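Local coordinates for protein L-hydantoinase (Arthrobacter aurescens, PDB 1GKR) that hydrolyses the ring of 5-substituted hydantoins, preferring aryl over alkyl derivatives, as a zinc-dependent cyclic amidase with substrate-dependent stereoselectivity, at residues Phe170-Ala184 with Leu227-His239. Numbering follows the deposited sequence.
Sequences FQEIAACGSVIVVHA and LQKEAGCRLIVLH. With ZN (zinc ion), chain E.
His183 carries its ring anti to its own backbone N (chi1 175°), while His239 holds its ring between backbone N and carbonyl carbon (chi1 45°). These torsions bring both imidazoles to one zinc ion. His183 ND1 binds it at 2.0 Å and His239 NE2 at 2.3 Å. The rings form an offset edge-to-face pair, planes at 77°, with the His239 edge, at CE1, over the His183 face. Glu185 accepts a hydrogen bond from His183 NE2, which, with the zinc at ND1, holds the rotation of that ring. The carbamylated Lys147 completes this zinc site.

Behind the metal, strands 179-182 and 234-237 run parallel. Ile180 donates from N to Arg234 O at 3.1 Å and accepts at O from Ile236 N at 3.0 Å. Leu238 N to Val182 O, 3.2 Å, carries the pairing up to the histidines. A water there links Ala184 N to Leu238 O. On one face Val181 CG1 lies alongside Ile236 CB, and Val181 CG2 meets Leu238 CD1 at 3.5 Å.

Ile180, Val182, Leu235 and Val237 form the other face, toward the helices. Cys233 SG bridges to it, touching Ile180 CG2. SG also sits obliquely by the Phe170 ring, 4.0 Å from its centroid, joining turn to helix. Ala231 CB lies at the ring edge, 3.5 Å from Phe170 CB.

Gly177 ends helix 163-176 in a Schellman motif. Both segments are helix-to-strand units of the TIM-barrel-like amidohydrolase domain, with the zinc-binding histidines at the C-terminal ends of the strands. Strand 259-263 follows 234-237 in the sheet, Arg234 reaches Asp258 in a salt bridge, and helix 357-372 packs on Val179 and Ile236.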
loop_
_atom_site.group_PDB
_atom_site.type_symbol
_atom_site.label_atom_id
_atom_site.label_comp_id
_atom_site.label_asym_id
_atom_site.label_seq_id
_atom_site.Cartn_x
_atom_site.Cartn_y
_atom_site.Cartn_z
ATOM N N PHE A 170 5.994 23.323 13.213
ATOM C CA PHE A 170 4.748 22.653 12.847
ATOM C C PHE A 170 3.768 22.727 14.009
ATOM O O PHE A 170 2.581 23.010 13.812
ATOM C CB PHE A 170 4.997 21.190 12.504
ATOM C CG PHE A 170 5.420 20.950 11.073
ATOM C CD1 PHE A 170 5.859 21.993 10.267
ATOM C CD2 PHE A 170 5.415 19.663 10.550
ATOM C CE1 PHE A 170 6.290 21.751 8.961
ATOM C CE2 PHE A 170 5.840 19.416 9.253
ATOM C CZ PHE A 170 6.280 20.464 8.457
ATOM N N GLN A 171 4.253 22.478 15.223
ATOM C CA GLN A 171 3.370 22.552 16.380
ATOM C C GLN A 171 2.836 23.959 16.589
ATOM O O GLN A 171 1.648 24.122 16.860
ATOM C CB GLN A 171 4.081 22.093 17.637
ATOM C CG GLN A 171 4.550 20.673 17.565
ATOM C CD GLN A 171 5.259 20.248 18.827
ATOM O OE1 GLN A 171 6.127 20.965 19.347
ATOM N NE2 GLN A 171 4.902 19.073 19.331
ATOM N N GLU A 172 3.681 24.980 16.476
ATOM C CA GLU A 172 3.162 26.334 16.657
ATOM C C GLU A 172 2.099 26.629 15.605
ATOM O O GLU A 172 1.025 27.127 15.935
ATOM C CB GLU A 172 4.265 27.389 16.559
ATOM C CG GLU A 172 4.807 27.873 17.902
ATOM C CD GLU A 172 3.738 28.476 18.811
ATOM O OE1 GLU A 172 3.042 29.427 18.393
ATOM O OE2 GLU A 172 3.602 27.996 19.957
ATOM N N ILE A 173 2.399 26.318 14.344
ATOM C CA ILE A 173 1.468 26.552 13.246
ATOM C C ILE A 173 0.123 25.881 13.492
ATOM O O ILE A 173 -0.931 26.462 13.211
ATOM C CB ILE A 173 2.024 26.031 11.903
ATOM C CG1 ILE A 173 3.275 26.815 11.513
ATOM C CG2 ILE A 173 0.977 26.173 10.824
ATOM C CD1 ILE A 173 3.040 28.310 11.382
ATOM N N ALA A 174 0.154 24.659 14.012
ATOM C CA ALA A 174 -1.079 23.936 14.280
ATOM C C ALA A 174 -1.880 24.643 15.347
ATOM O O ALA A 174 -3.097 24.767 15.237
ATOM C CB ALA A 174 -0.778 22.530 14.720
ATOM N N ALA A 175 -1.190 25.110 16.379
ATOM C CA ALA A 175 -1.838 25.797 17.484
ATOM C C ALA A 175 -2.433 27.152 17.096
ATOM O O ALA A 175 -3.373 27.614 17.728
ATOM C CB ALA A 175 -0.855 25.970 18.618
ATOM N N CYS A 176 -1.883 27.790 16.068
ATOM C CA CYS A 176 -2.380 29.090 15.611
ATOM C C CYS A 176 -3.452 28.893 14.567
ATOM O O CYS A 176 -4.215 29.812 14.277
ATOM C CB CYS A 176 -1.259 29.922 14.979
ATOM S SG CYS A 176 0.007 30.468 16.125
ATOM N N GLY A 177 -3.487 27.693 13.994
ATOM C CA GLY A 177 -4.451 27.389 12.954
ATOM C C GLY A 177 -4.044 28.091 11.674
ATOM O O GLY A 177 -4.889 28.508 10.876
ATOM N N SER A 178 -2.738 28.230 11.481
ATOM C CA SER A 178 -2.208 28.897 10.313
ATOM C C SER A 178 -1.859 27.861 9.258
ATOM O O SER A 178 -2.372 26.747 9.284
ATOM C CB SER A 178 -0.966 29.697 10.705
ATOM O OG SER A 178 -0.450 30.429 9.604
ATOM N N VAL A 179 -0.987 28.236 8.328
ATOM C CA VAL A 179 -0.544 27.344 7.263
ATOM C C VAL A 179 0.974 27.412 7.227
ATOM O O VAL A 179 1.543 28.473 7.445
ATOM C CB VAL A 179 -1.059 27.821 5.881
ATOM C CG1 VAL A 179 -0.623 26.855 4.788
ATOM C CG2 VAL A 179 -2.547 27.960 5.913
ATOM N N ILE A 180 1.629 26.287 6.974
ATOM C CA ILE A 180 3.078 26.275 6.856
ATOM C C ILE A 180 3.394 25.675 5.484
ATOM O O ILE A 180 2.829 24.647 5.099
ATOM C CB ILE A 180 3.753 25.416 7.946
ATOM C CG1 ILE A 180 5.263 25.376 7.715
ATOM C CG2 ILE A 180 3.220 24.012 7.918
ATOM C CD1 ILE A 180 5.941 26.711 7.933
ATOM N N VAL A 181 4.253 26.337 4.723
ATOM C CA VAL A 181 4.639 25.811 3.428
ATOM C C VAL A 181 6.129 25.580 3.580
ATOM O O VAL A 181 6.788 26.299 4.327
ATOM C CB VAL A 181 4.350 26.824 2.276
ATOM C CG1 VAL A 181 2.916 27.257 2.327
ATOM C CG2 VAL A 181 5.249 28.031 2.366
ATOM N N VAL A 182 6.673 24.577 2.907
ATOM C CA VAL A 182 8.102 24.319 3.030
ATOM C C VAL A 182 8.724 24.043 1.681
ATOM O O VAL A 182 8.039 23.669 0.733
ATOM C CB VAL A 182 8.408 23.080 3.924
ATOM C CG1 VAL A 182 7.636 23.148 5.198
ATOM C CG2 VAL A 182 8.073 21.825 3.194
ATOM N N HIS A 183 10.033 24.252 1.610
ATOM C CA HIS A 183 10.804 23.959 0.413
ATOM C C HIS A 183 11.405 22.616 0.822
ATOM O O HIS A 183 12.256 22.552 1.719
ATOM C CB HIS A 183 11.912 24.996 0.209
ATOM C CG HIS A 183 12.823 24.683 -0.938
ATOM N ND1 HIS A 183 12.927 25.496 -2.050
ATOM C CD2 HIS A 183 13.665 23.640 -1.150
ATOM C CE1 HIS A 183 13.792 24.967 -2.898
ATOM N NE2 HIS A 183 14.253 23.839 -2.378
ATOM N N ALA A 184 10.963 21.535 0.197
ATOM C CA ALA A 184 11.474 20.239 0.607
ATOM C C ALA A 184 12.570 19.601 -0.217
ATOM O O ALA A 184 12.316 19.038 -1.278
ATOM C CB ALA A 184 10.322 19.253 0.762
ATOM N N LEU A 227 6.300 14.247 9.707
ATOM C CA LEU A 227 6.243 15.201 10.803
ATOM C C LEU A 227 4.899 15.900 10.868
ATOM O O LEU A 227 4.433 16.217 11.955
ATOM C CB LEU A 227 7.353 16.255 10.691
ATOM C CG LEU A 227 8.793 15.743 10.562
ATOM C CD1 LEU A 227 9.754 16.862 10.897
ATOM C CD2 LEU A 227 9.016 14.599 11.499
ATOM N N GLN A 228 4.261 16.150 9.729
ATOM C CA GLN A 228 2.971 16.820 9.800
ATOM C C GLN A 228 1.979 15.793 10.348
ATOM O O GLN A 228 1.101 16.112 11.159
ATOM C CB GLN A 228 2.547 17.350 8.424
ATOM C CG GLN A 228 1.482 16.546 7.752
ATOM C CD GLN A 228 0.109 16.826 8.299
ATOM O OE1 GLN A 228 -0.729 15.943 8.337
ATOM N NE2 GLN A 228 -0.133 18.061 8.715
ATOM N N LYS A 229 2.156 14.550 9.923
ATOM C CA LYS A 229 1.317 13.455 10.374
ATOM C C LYS A 229 1.194 13.504 11.893
ATOM O O LYS A 229 0.142 13.207 12.452
ATOM C CB LYS A 229 1.954 12.138 9.940
ATOM C CG LYS A 229 1.358 10.876 10.527
ATOM C CD LYS A 229 -0.022 10.588 9.991
ATOM C CE LYS A 229 -0.404 9.119 10.204
ATOM N NZ LYS A 229 0.452 8.180 9.409
ATOM N N GLU A 230 2.276 13.899 12.551
ATOM C CA GLU A 230 2.328 13.982 14.005
ATOM C C GLU A 230 1.891 15.338 14.565
ATOM O O GLU A 230 1.326 15.406 15.641
ATOM C CB GLU A 230 3.750 13.694 14.460
ATOM C CG GLU A 230 3.894 13.397 15.919
ATOM C CD GLU A 230 3.329 12.037 16.284
ATOM O OE1 GLU A 230 3.141 11.194 15.358
ATOM O OE2 GLU A 230 3.089 11.818 17.500
ATOM N N ALA A 231 2.155 16.419 13.840
ATOM C CA ALA A 231 1.793 17.755 14.305
ATOM C C ALA A 231 0.368 18.194 13.979
ATOM O O ALA A 231 -0.230 18.942 14.744
ATOM C CB ALA A 231 2.776 18.774 13.740
ATOM N N GLY A 232 -0.147 17.773 12.823
ATOM C CA GLY A 232 -1.502 18.121 12.418
ATOM C C GLY A 232 -1.759 19.496 11.818
ATOM O O GLY A 232 -2.913 19.908 11.672
ATOM N N CYS A 233 -0.697 20.213 11.467
ATOM C CA CYS A 233 -0.817 21.551 10.887
ATOM C C CYS A 233 -1.079 21.479 9.390
ATOM O O CYS A 233 -0.656 20.533 8.740
ATOM C CB CYS A 233 0.484 22.317 11.110
ATOM S SG CYS A 233 1.956 21.429 10.484
ATOM N N ARG A 234 -1.770 22.474 8.837
ATOM C CA ARG A 234 -2.018 22.478 7.399
ATOM C C ARG A 234 -0.650 22.703 6.746
ATOM O O ARG A 234 0.055 23.662 7.066
ATOM C CB ARG A 234 -2.971 23.599 7.001
ATOM C CG ARG A 234 -3.714 23.256 5.732
ATOM C CD ARG A 234 -4.244 24.461 5.019
ATOM N NE ARG A 234 -5.546 24.945 5.482
ATOM C CZ ARG A 234 -6.658 24.221 5.509
ATOM N NH1 ARG A 234 -6.638 22.959 5.123
ATOM N NH2 ARG A 234 -7.805 24.778 5.867
ATOM N N LEU A 235 -0.276 21.810 5.843
ATOM C CA LEU A 235 1.010 21.867 5.180
ATOM C C LEU A 235 0.909 21.891 3.662
ATOM O O LEU A 235 0.155 21.124 3.074
ATOM C CB LEU A 235 1.820 20.645 5.589
ATOM C CG LEU A 235 3.050 20.360 4.729
ATOM C CD1 LEU A 235 4.043 21.473 4.942
ATOM C CD2 LEU A 235 3.682 19.028 5.103
ATOM N N ILE A 236 1.657 22.770 3.017
ATOM C CA ILE A 236 1.647 22.795 1.563
ATOM C C ILE A 236 3.072 22.586 1.108
ATOM O O ILE A 236 3.935 23.376 1.465
ATOM C CB ILE A 236 1.235 24.148 0.977
ATOM C CG1 ILE A 236 -0.197 24.496 1.352
ATOM C CG2 ILE A 236 1.367 24.092 -0.542
ATOM C CD1 ILE A 236 -0.637 25.839 0.797
ATOM N N VAL A 237 3.344 21.541 0.340
ATOM C CA VAL A 237 4.702 21.361 -0.149
ATOM C C VAL A 237 4.819 22.192 -1.427
ATOM O O VAL A 237 4.105 21.959 -2.401
ATOM C CB VAL A 237 5.010 19.897 -0.453
ATOM C CG1 VAL A 237 6.423 19.768 -1.018
ATOM C CG2 VAL A 237 4.856 19.074 0.822
ATOM N N LEU A 238 5.714 23.176 -1.398
ATOM C CA LEU A 238 5.939 24.091 -2.512
ATOM C C LEU A 238 6.651 23.438 -3.670
ATOM O O LEU A 238 7.320 22.414 -3.508
ATOM C CB LEU A 238 6.759 25.286 -2.038
ATOM C CG LEU A 238 6.146 26.145 -0.934
ATOM C CD1 LEU A 238 7.174 27.128 -0.431
ATOM C CD2 LEU A 238 4.939 26.871 -1.472
ATOM N N HIS A 239 6.499 24.056 -4.839
ATOM C CA HIS A 239 7.110 23.594 -6.092
ATOM C C HIS A 239 7.606 22.155 -6.121
ATOM O O HIS A 239 8.808 21.916 -5.990
ATOM C CB HIS A 239 8.276 24.494 -6.463
ATOM C CG HIS A 239 9.177 24.795 -5.311
ATOM N ND1 HIS A 239 9.561 23.833 -4.403
ATOM C CD2 HIS A 239 9.776 25.944 -4.920
ATOM C CE1 HIS A 239 10.360 24.375 -3.501
ATOM N NE2 HIS A 239 10.506 25.654 -3.792
HETATM ZN ZN ZN E . 11.983 27.117 -2.874
HETATM O O HOH W 1 -2.568 24.087 10.832
HETATM O O HOH W 2 9.442 21.818 -2.014
#